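Local atomic coordinates of RTX toxin RtxA (Vibrio vulnificus MO6-24/O, PDB entry 6IMP), a protein that is a virulence-associated toxin, of which this alpha/beta hydrolase fold domain is probably a hydrolase of unidentified substrate. Residues H175-G180 / L202-M207; I252-D257 / Y277-E282; E264-R269 / G281-Y286. All coordinates share one frame; numbering follows the deposited sequence.

Interaction 1. Residues H175-G180 / L202-M207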
loop_
_atom_site.group_PDB
_atom_site.type_symbol
_atom_site.label_atom_id
_atom_site.label_comp_id
_atom_site.label_asym_id
_atom_site.label_seq_id
_atom_site.Cartn_x
_atom_site.Cartn_y
_atom_site.Cartn_z
ATOM N N HIS A 175 5.986 2.622 2.362
ATOM C CA HIS A 175 6.045 1.178 2.257
ATOM C C HIS A 175 4.828 0.750 1.473
ATOM O O HIS A 175 3.716 0.713 2.000
ATOM C CB HIS A 175 6.037 0.536 3.650
ATOM C CG HIS A 175 6.287 -0.943 3.642
ATOM N ND1 HIS A 175 6.792 -1.615 4.733
ATOM C CD2 HIS A 175 6.109 -1.876 2.678
ATOM C CE1 HIS A 175 6.914 -2.895 4.444
ATOM N NE2 HIS A 175 6.504 -3.082 3.205
ATOM N N GLY A 176 5.036 0.470 0.198
ATOM C CA GLY A 176 3.956 0.013 -0.681
ATOM C C GLY A 176 4.043 -1.478 -0.916
ATOM O O GLY A 176 4.871 -1.937 -1.709
ATOM N N TYR A 177 3.219 -2.237 -0.202
ATOM C CA TYR A 177 3.173 -3.691 -0.367
ATOM C C TYR A 177 2.263 -3.893 -1.572
ATOM O O TYR A 177 1.279 -3.175 -1.736
ATOM C CB TYR A 177 2.803 -4.369 0.967
ATOM C CG TYR A 177 2.436 -5.853 0.888
ATOM C CD1 TYR A 177 3.359 -6.810 0.454
ATOM C CD2 TYR A 177 1.213 -6.302 1.346
ATOM C CE1 TYR A 177 3.020 -8.148 0.382
ATOM C CE2 TYR A 177 0.878 -7.641 1.293
ATOM C CZ TYR A 177 1.786 -8.555 0.807
ATOM O OH TYR A 177 1.450 -9.883 0.769
ATOM N N SER A 178 2.624 -4.843 -2.436
ATOM C CA SER A 178 1.720 -5.539 -3.361
ATOM C C SER A 178 0.979 -4.499 -4.227
ATOM O O SER A 178 1.643 -3.641 -4.810
ATOM C CB SER A 178 0.774 -6.452 -2.573
ATOM O OG SER A 178 0.219 -7.439 -3.414
ATOM N N MET A 179 -0.359 -4.538 -4.293
ATOM C CA MET A 179 -1.140 -3.452 -4.947
ATOM C C MET A 179 -0.799 -2.078 -4.379
ATOM O O MET A 179 -0.876 -1.086 -5.081
ATOM C CB MET A 179 -2.644 -3.688 -4.802
ATOM C CG MET A 179 -3.552 -2.571 -5.332
ATOM S SD MET A 179 -5.301 -3.079 -5.366
ATOM C CE MET A 179 -5.828 -2.455 -3.779
ATOM N N GLY A 180 -0.458 -2.034 -3.097
ATOM C CA GLY A 180 0.157 -0.850 -2.483
ATOM C C GLY A 180 1.384 -0.349 -3.235
ATOM O O GLY A 180 1.637 0.849 -3.289
ATOM N N LEU A 202 9.683 2.435 -0.663
ATOM C CA LEU A 202 9.868 0.981 -0.739
ATOM C C LEU A 202 8.726 0.342 -1.501
ATOM O O LEU A 202 7.597 0.312 -1.020
ATOM C CB LEU A 202 9.960 0.353 0.663
ATOM C CG LEU A 202 9.706 -1.159 0.746
ATOM C CD1 LEU A 202 10.729 -1.926 -0.071
ATOM C CD2 LEU A 202 9.691 -1.647 2.178
ATOM N N LEU A 203 9.041 -0.205 -2.666
ATOM C CA LEU A 203 8.140 -1.111 -3.372
ATOM C C LEU A 203 8.305 -2.536 -2.829
ATOM O O LEU A 203 9.161 -3.295 -3.285
ATOM C CB LEU A 203 8.423 -1.078 -4.882
ATOM C CG LEU A 203 8.267 0.286 -5.590
ATOM C CD1 LEU A 203 8.825 0.243 -7.007
ATOM C CD2 LEU A 203 6.818 0.752 -5.612
ATOM N N ASP A 204 7.494 -2.878 -1.834
ATOM C CA ASP A 204 7.576 -4.183 -1.159
ATOM C C ASP A 204 6.774 -5.212 -1.943
ATOM O O ASP A 204 5.558 -5.206 -1.891
ATOM C CB ASP A 204 7.036 -4.067 0.292
ATOM C CG ASP A 204 7.006 -5.414 1.045
ATOM O OD1 ASP A 204 7.594 -6.406 0.543
ATOM O OD2 ASP A 204 6.399 -5.476 2.152
ATOM N N ARG A 205 7.459 -6.107 -2.646
ATOM C CA ARG A 205 6.787 -7.206 -3.367
ATOM C C ARG A 205 5.636 -6.657 -4.224
ATOM O O ARG A 205 4.500 -7.126 -4.122
ATOM C CB ARG A 205 6.253 -8.258 -2.387
ATOM C CG ARG A 205 7.322 -8.916 -1.528
ATOM C CD ARG A 205 6.719 -9.666 -0.337
ATOM N NE ARG A 205 6.402 -8.777 0.782
ATOM C CZ ARG A 205 5.730 -9.127 1.881
ATOM N NH1 ARG A 205 5.306 -10.372 2.048
ATOM N NH2 ARG A 205 5.459 -8.217 2.812
ATOM N N PRO A 206 5.930 -5.648 -5.059
ATOM C CA PRO A 206 4.930 -4.890 -5.780
ATOM C C PRO A 206 4.075 -5.693 -6.736
ATOM O O PRO A 206 4.483 -6.752 -7.219
ATOM C CB PRO A 206 5.776 -3.925 -6.604
ATOM C CG PRO A 206 7.002 -4.698 -6.866
ATOM C CD PRO A 206 7.274 -5.283 -5.523
ATOM N N MET A 207 2.924 -5.108 -7.060
ATOM C CA MET A 207 2.159 -5.445 -8.256
ATOM C C MET A 207 2.688 -4.520 -9.328
ATOM O O MET A 207 2.545 -3.310 -9.201
ATOM C CB MET A 207 0.686 -5.134 -8.013
ATOM C CG MET A 207 -0.144 -4.965 -9.266
ATOM S SD MET A 207 -1.813 -4.436 -8.873
ATOM C CE MET A 207 -2.485 -5.908 -8.109
#

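Interaction 2. Residues I252-D257 / Y277-E282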
loop_
_atom_site.group_PDB
_atom_site.type_symbol
_atom_site.label_atom_id
_atom_site.label_comp_id
_atom_site.label_asym_id
_atom_site.label_seq_id
_atom_site.Cartn_x
_atom_site.Cartn_y
_atom_site.Cartn_z
ATOM N N ILE A 252 14.382 4.381 -4.401
ATOM C CA ILE A 252 13.411 3.307 -4.568
ATOM C C ILE A 252 14.063 1.958 -4.236
ATOM O O ILE A 252 14.703 1.351 -5.089
ATOM C CB ILE A 252 12.887 3.278 -6.028
ATOM C CG1 ILE A 252 12.241 4.622 -6.365
ATOM C CG2 ILE A 252 11.907 2.117 -6.252
ATOM C CD1 ILE A 252 11.933 4.806 -7.836
ATOM N N LEU A 253 13.902 1.484 -3.008
ATOM C CA LEU A 253 14.203 0.082 -2.721
ATOM C C LEU A 253 13.124 -0.775 -3.352
ATOM O O LEU A 253 11.956 -0.407 -3.366
ATOM C CB LEU A 253 14.280 -0.196 -1.217
ATOM C CG LEU A 253 14.682 -1.639 -0.811
ATOM C CD1 LEU A 253 16.047 -2.035 -1.356
ATOM C CD2 LEU A 253 14.664 -1.816 0.700
ATOM N N LEU A 254 13.520 -1.917 -3.879
ATOM C CA LEU A 254 12.579 -2.813 -4.512
ATOM C C LEU A 254 12.897 -4.264 -4.133
ATOM O O LEU A 254 13.855 -4.860 -4.634
ATOM C CB LEU A 254 12.612 -2.607 -6.027
ATOM C CG LEU A 254 11.867 -3.617 -6.913
ATOM C CD1 LEU A 254 10.382 -3.658 -6.593
ATOM C CD2 LEU A 254 12.086 -3.279 -8.381
ATOM N N LEU A 255 12.086 -4.825 -3.244
ATOM C CA LEU A 255 12.243 -6.216 -2.845
ATOM C C LEU A 255 11.132 -7.061 -3.436
ATOM O O LEU A 255 9.961 -6.847 -3.146
ATOM C CB LEU A 255 12.251 -6.324 -1.324
ATOM C CG LEU A 255 13.169 -5.330 -0.592
ATOM C CD1 LEU A 255 13.279 -5.715 0.869
ATOM C CD2 LEU A 255 14.555 -5.257 -1.197
ATOM N N THR A 256 11.506 -8.011 -4.277
ATOM C CA THR A 256 10.531 -8.870 -4.946
ATOM C C THR A 256 10.498 -10.269 -4.350
ATOM O O THR A 256 11.487 -10.734 -3.809
ATOM C CB THR A 256 10.848 -9.006 -6.440
ATOM O OG1 THR A 256 12.040 -9.780 -6.615
ATOM C CG2 THR A 256 11.042 -7.647 -7.061
ATOM N N ASP A 257 9.370 -10.951 -4.527
ATOM C CA ASP A 257 9.169 -12.308 -3.987
ATOM C C ASP A 257 9.705 -13.368 -4.954
ATOM O O ASP A 257 10.163 -13.036 -6.041
ATOM C CB ASP A 257 7.687 -12.559 -3.664
ATOM C CG ASP A 257 6.765 -12.237 -4.827
ATOM O OD1 ASP A 257 6.869 -11.119 -5.390
ATOM O OD2 ASP A 257 5.921 -13.090 -5.159
ATOM N N TYR A 277 16.256 5.614 -12.998
ATOM C CA TYR A 277 15.728 5.673 -11.630
ATOM C C TYR A 277 16.761 5.094 -10.666
ATOM O O TYR A 277 17.355 4.048 -10.926
ATOM C CB TYR A 277 14.408 4.897 -11.485
ATOM C CG TYR A 277 13.229 5.437 -12.298
ATOM C CD1 TYR A 277 12.562 6.618 -11.926
ATOM C CD2 TYR A 277 12.736 4.728 -13.401
ATOM C CE1 TYR A 277 11.467 7.091 -12.659
ATOM C CE2 TYR A 277 11.646 5.190 -14.137
ATOM C CZ TYR A 277 11.012 6.367 -13.769
ATOM O OH TYR A 277 9.922 6.800 -14.502
ATOM N N ASN A 278 16.967 5.796 -9.562
ATOM C CA ASN A 278 17.845 5.340 -8.505
ATOM C C ASN A 278 17.122 4.171 -7.760
ATOM O O ASN A 278 16.346 4.382 -6.796
ATOM C CB ASN A 278 18.163 6.539 -7.597
ATOM C CG ASN A 278 18.603 6.139 -6.216
ATOM O OD1 ASN A 278 18.073 6.634 -5.224
ATOM N ND2 ASN A 278 19.580 5.254 -6.137
ATOM N N VAL A 279 17.388 2.957 -8.219
ATOM C CA VAL A 279 16.754 1.762 -7.692
ATOM C C VAL A 279 17.645 0.745 -7.017
ATOM O O VAL A 279 18.497 0.159 -7.647
ATOM C CB VAL A 279 16.128 0.980 -8.835
ATOM C CG1 VAL A 279 15.216 -0.101 -8.305
ATOM C CG2 VAL A 279 15.408 1.913 -9.772
ATOM N N THR A 280 17.391 0.485 -5.747
ATOM C CA THR A 280 18.157 -0.488 -4.995
ATOM C C THR A 280 17.386 -1.781 -4.949
ATOM O O THR A 280 16.449 -1.977 -5.689
ATOM C CB THR A 280 18.360 -0.069 -3.530
ATOM O OG1 THR A 280 18.055 1.313 -3.349
ATOM C CG2 THR A 280 19.781 -0.290 -3.112
ATOM N N GLY A 281 17.807 -2.677 -4.079
ATOM C CA GLY A 281 17.115 -3.926 -3.883
ATOM C C GLY A 281 17.623 -5.162 -4.561
ATOM O O GLY A 281 18.606 -5.162 -5.271
ATOM N N GLU A 282 16.919 -6.239 -4.296
ATOM C CA GLU A 282 17.211 -7.537 -4.883
ATOM C C GLU A 282 15.976 -8.424 -4.896
ATOM O O GLU A 282 14.982 -8.129 -4.230
ATOM C CB GLU A 282 18.329 -8.227 -4.093
ATOM C CG GLU A 282 17.908 -8.728 -2.708
ATOM C CD GLU A 282 19.088 -9.031 -1.789
ATOM O OE1 GLU A 282 18.856 -9.544 -0.673
ATOM O OE2 GLU A 282 20.246 -8.751 -2.171
#

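Interaction 3. Residues E264-R269 / G281-Y286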
loop_
_atom_site.group_PDB
_atom_site.type_symbol
_atom_site.label_atom_id
_atom_site.label_comp_id
_atom_site.label_asym_id
_atom_site.label_seq_id
_atom_site.Cartn_x
_atom_site.Cartn_y
_atom_site.Cartn_z
ATOM N N GLU A 264 8.140 -10.823 -12.661
ATOM C CA GLU A 264 7.688 -9.623 -13.356
ATOM C C GLU A 264 8.288 -8.385 -12.718
ATOM O O GLU A 264 8.622 -7.418 -13.400
ATOM C CB GLU A 264 6.159 -9.535 -13.324
ATOM C CG GLU A 264 5.442 -10.606 -14.140
ATOM C CD GLU A 264 5.577 -10.403 -15.643
ATOM O OE1 GLU A 264 6.417 -9.574 -16.075
ATOM O OE2 GLU A 264 4.831 -11.072 -16.399
ATOM N N GLY A 265 8.409 -8.432 -11.397
ATOM C CA GLY A 265 9.111 -7.408 -10.636
ATOM C C GLY A 265 10.554 -7.226 -11.054
ATOM O O GLY A 265 11.056 -6.104 -11.114
ATOM N N GLU A 266 11.228 -8.328 -11.346
ATOM C CA GLU A 266 12.625 -8.274 -11.756
ATOM C C GLU A 266 12.797 -7.686 -13.154
ATOM O O GLU A 266 13.786 -7.002 -13.422
ATOM C CB GLU A 266 13.272 -9.658 -11.651
ATOM C CG GLU A 266 13.579 -10.069 -10.220
ATOM C CD GLU A 266 14.332 -8.991 -9.468
ATOM O OE1 GLU A 266 15.401 -8.555 -9.953
ATOM O OE2 GLU A 266 13.837 -8.549 -8.408
ATOM N N LYS A 267 11.820 -7.919 -14.026
ATOM C CA LYS A 267 11.786 -7.254 -15.334
ATOM C C LYS A 267 11.555 -5.747 -15.133
ATOM O O LYS A 267 12.305 -4.899 -15.653
ATOM C CB LYS A 267 10.696 -7.865 -16.223
ATOM C CG LYS A 267 10.901 -9.350 -16.490
ATOM C CD LYS A 267 9.902 -9.921 -17.486
ATOM C CE LYS A 267 9.949 -11.447 -17.474
ATOM N NZ LYS A 267 9.200 -12.087 -18.595
ATOM N N LEU A 268 10.545 -5.430 -14.325
ATOM C CA LEU A 268 10.302 -4.060 -13.896
ATOM C C LEU A 268 11.589 -3.435 -13.397
ATOM O O LEU A 268 11.979 -2.366 -13.855
ATOM C CB LEU A 268 9.242 -4.028 -12.800
ATOM C CG LEU A 268 8.894 -2.671 -12.175
ATOM C CD1 LEU A 268 8.616 -1.611 -13.230
ATOM C CD2 LEU A 268 7.699 -2.813 -11.240
ATOM N N ARG A 269 12.265 -4.133 -12.487
ATOM C CA ARG A 269 13.542 -3.666 -11.929
ATOM C C ARG A 269 14.498 -3.229 -13.031
ATOM O O ARG A 269 15.108 -2.155 -12.950
ATOM C CB ARG A 269 14.206 -4.760 -11.082
ATOM C CG ARG A 269 15.724 -4.638 -10.973
ATOM C CD ARG A 269 16.270 -5.487 -9.845
ATOM N NE ARG A 269 16.116 -4.807 -8.566
ATOM C CZ ARG A 269 15.508 -5.299 -7.486
ATOM N NH1 ARG A 269 15.429 -4.550 -6.403
ATOM N NH2 ARG A 269 14.990 -6.521 -7.468
ATOM N N GLY A 281 17.807 -2.677 -4.079
ATOM C CA GLY A 281 17.115 -3.926 -3.883
ATOM C C GLY A 281 17.623 -5.162 -4.561
ATOM O O GLY A 281 18.606 -5.162 -5.271
ATOM N N GLU A 282 16.919 -6.239 -4.296
ATOM C CA GLU A 282 17.211 -7.537 -4.883
ATOM C C GLU A 282 15.976 -8.424 -4.896
ATOM O O GLU A 282 14.982 -8.129 -4.230
ATOM C CB GLU A 282 18.329 -8.227 -4.093
ATOM C CG GLU A 282 17.908 -8.728 -2.708
ATOM C CD GLU A 282 19.088 -9.031 -1.789
ATOM O OE1 GLU A 282 18.856 -9.544 -0.673
ATOM O OE2 GLU A 282 20.246 -8.751 -2.171
ATOM N N GLN A 283 16.060 -9.532 -5.628
ATOM C CA GLN A 283 15.124 -10.631 -5.436
ATOM C C GLN A 283 15.404 -11.398 -4.147
ATOM O O GLN A 283 16.546 -11.567 -3.728
ATOM C CB GLN A 283 15.114 -11.591 -6.621
ATOM C CG GLN A 283 13.906 -12.518 -6.617
ATOM C CD GLN A 283 13.769 -13.312 -7.885
ATOM O OE1 GLN A 283 14.743 -13.533 -8.607
ATOM N NE2 GLN A 283 12.563 -13.779 -8.153
ATOM N N THR A 284 14.324 -11.907 -3.577
ATOM C CA THR A 284 14.263 -12.427 -2.222
ATOM C C THR A 284 13.975 -13.929 -2.341
ATOM O O THR A 284 13.476 -14.372 -3.371
ATOM C CB THR A 284 13.113 -11.690 -1.487
ATOM O OG1 THR A 284 13.596 -10.462 -0.934
ATOM C CG2 THR A 284 12.551 -12.465 -0.428
ATOM N N PHE A 285 14.275 -14.713 -1.307
ATOM C CA PHE A 285 13.866 -16.150 -1.314
ATOM C C PHE A 285 12.527 -16.489 -0.606
ATOM O O PHE A 285 12.246 -17.656 -0.264
ATOM C CB PHE A 285 15.014 -17.087 -0.903
ATOM C CG PHE A 285 15.699 -16.714 0.370
ATOM C CD1 PHE A 285 15.203 -17.142 1.592
ATOM C CD2 PHE A 285 16.899 -16.022 0.340
ATOM C CE1 PHE A 285 15.871 -16.841 2.767
ATOM C CE2 PHE A 285 17.572 -15.719 1.506
ATOM C CZ PHE A 285 17.059 -16.123 2.723
ATOM N N TYR A 286 11.658 -15.480 -0.542
ATOM C CA TYR A 286 10.439 -15.494 0.257
ATOM C C TYR A 286 9.241 -15.456 -0.674
ATOM O O TYR A 286 9.281 -14.802 -1.720
ATOM C CB TYR A 286 10.391 -14.286 1.189
ATOM C CG TYR A 286 11.425 -14.334 2.291
ATOM C CD1 TYR A 286 11.458 -15.394 3.182
ATOM C CD2 TYR A 286 12.348 -13.304 2.469
ATOM C CE1 TYR A 286 12.392 -15.438 4.207
ATOM C CE2 TYR A 286 13.287 -13.340 3.486
ATOM C CZ TYR A 286 13.304 -14.405 4.358
ATOM O OH TYR A 286 14.235 -14.445 5.376
#

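Interaction 1. Residues H175-G180 / L202-M207
D204 sets its carboxylate between H175 on the neighbouring strand and the side chain of R205. H175 NE2 donates to D204 OD2 over 2.6 Å in an almost straight bond (172°), the oxygen lying in the imidazole plane and being met on its anti side. R205 comes from the syn side and grips the carboxylate side-on in a salt bridge, with NE 2.7 Å from D204 OD1 and NH2 3.0 Å from OD2. At OD2 the two donors arrive from opposite faces of the carboxylate plane, so its rotation is fixed. L202 runs beside H175 and lays CD2 over the centre of the imidazole ring, a CH-pi contact 3.6 Å from the centroid. Y177 holds CG beside its own carbonyl carbon (chi1 168°). Its CE1 lies over the centre of the R205 guanidinium, the two planes 40° apart; its OH bonds to H288 O. The parallel strands are joined by G176 N to L202 O and D204 N to G176 O. S178 N to D204 O and M207 N to S178 O continue the pairing into the turn. That turn, with its GxSxG sequence, is consistent with a nucleophile elbow, and S178 OG bonds to H288 NE2. Strand 101-105 pairs with H175 and Y177, strand 252-256 with L203, while helices 112-124 and 291-302 pack on H175 and L202.

Interaction 2. Residues I252-D257 / Y277-E282
I252 and V279 sit opposite each other where the start of strand 252-256 takes up the extended chain leading to strand 282-283, and backbone hydrogen bonds hold the two together. This is the parallel addition of the outermost strand at one edge of the mixed sheet of the alpha/beta hydrolase fold. I252 N donates to N278 O at 3.1 Å, and I252 O accepts from T280 N at 2.9 Å, so this residue is gripped on both its polar atoms. Farther along the pairing slackens: L254 N to T280 O (3.4 Å) and T256 N to E282 O (3.5 Å) are weak bonds. CA-H...O contacts supplement them, V279 CA reaching I252 O and G281 CA reaching L254 O. G281 has a positive phi (99°), a backbone shape suited to glycine, and its CA lies close against the opposite strand. Apolar packing falls into two groups. On one face V279 CG1 touches I252 CG2, while I252 CD1 meets Y277 CB. V279 CG1 also lies 4.3 Å from L254 CB. On the other, L253 CD1 lies against T280 CB (3.7 Å) and the backbone of G281, and L255 CD2 approaches G281 CA at 3.9 Å. Of the polar side chains, E282 turns to Y298, whose OH bonds to its OE1. Across strand 252-256, on the edge away from residues 277-282, strand 200-204 supplies the next partner through L203, bonded to L253. Helix 291-302 packs on L253 and L255, whereas L272 of helix 260-274 touches Y277 and V279.

Interaction 3. Residues E264-R269 / G281-Y286
The R269 guanidinium presents one face to the backbone of G281 and E282: G281 O stands 3.4 Å above its plane, offset toward the rim, and E282 CA lies over the same face. In the plane, at the edge, is the carboxylate of E266, one turn earlier on the same helix. This is the helix-to-strand packing of the beta-alpha-beta unit formed by strand 252-256, helix 260-274 and the short edge strand 282-283. R269 and E266 form a salt bridge, NH2 to OE2, whose modelled 2.5 Å is doubtful in its exact value and whose hydrogen bond is weak, with 117° at the hydrogen. No hydrogen bond spans the two segments; R269 NH1 bonds to T280 O from the helix side of the paired chains and lies next to L254 O, too close in the model to be relied on. The R269 chain bends at chi3 (-81°), which turns NE toward the strand. E266 OE2 also accepts from T256 OG1, so the carboxylate ties the helix to strand 252-256 as well. Q283 meets E266 with amide and carboxylate planes only 19° apart, and its NE2 bonds to D257 O. The contact is small, 182 Å² at the surface: E266 and R269 meet the backbone of G281 and E282 and the side chain of Q283. The carboxylate oxygen E266 OE2 comes 3.8 Å from Q283 CB, and E266 CG is 4.0 Å from Q283 OE1.

How the interactions relate
The three contacts follow the chain through the C-terminal half of the sheet. Interaction 1 joins strands 172-177 and 200-204, interaction 2 pairs strand 252-256 with the approach to strand 282-283, and interaction 3 sets helix 260-274 on that last strand. Interactions 1 and 2 have centres about 11 Å apart and touch through neighbouring strands 200-204 and 252-256, where R205 N meets L255 O. Interactions 2 and 3, about 7 Å apart, share G281 and E282. Interaction 3 does not touch interaction 1, their nearest atoms lying about 5 Å apart. Together they run from the buried turn of the probable nucleophile elbow to the exposed sheet edge.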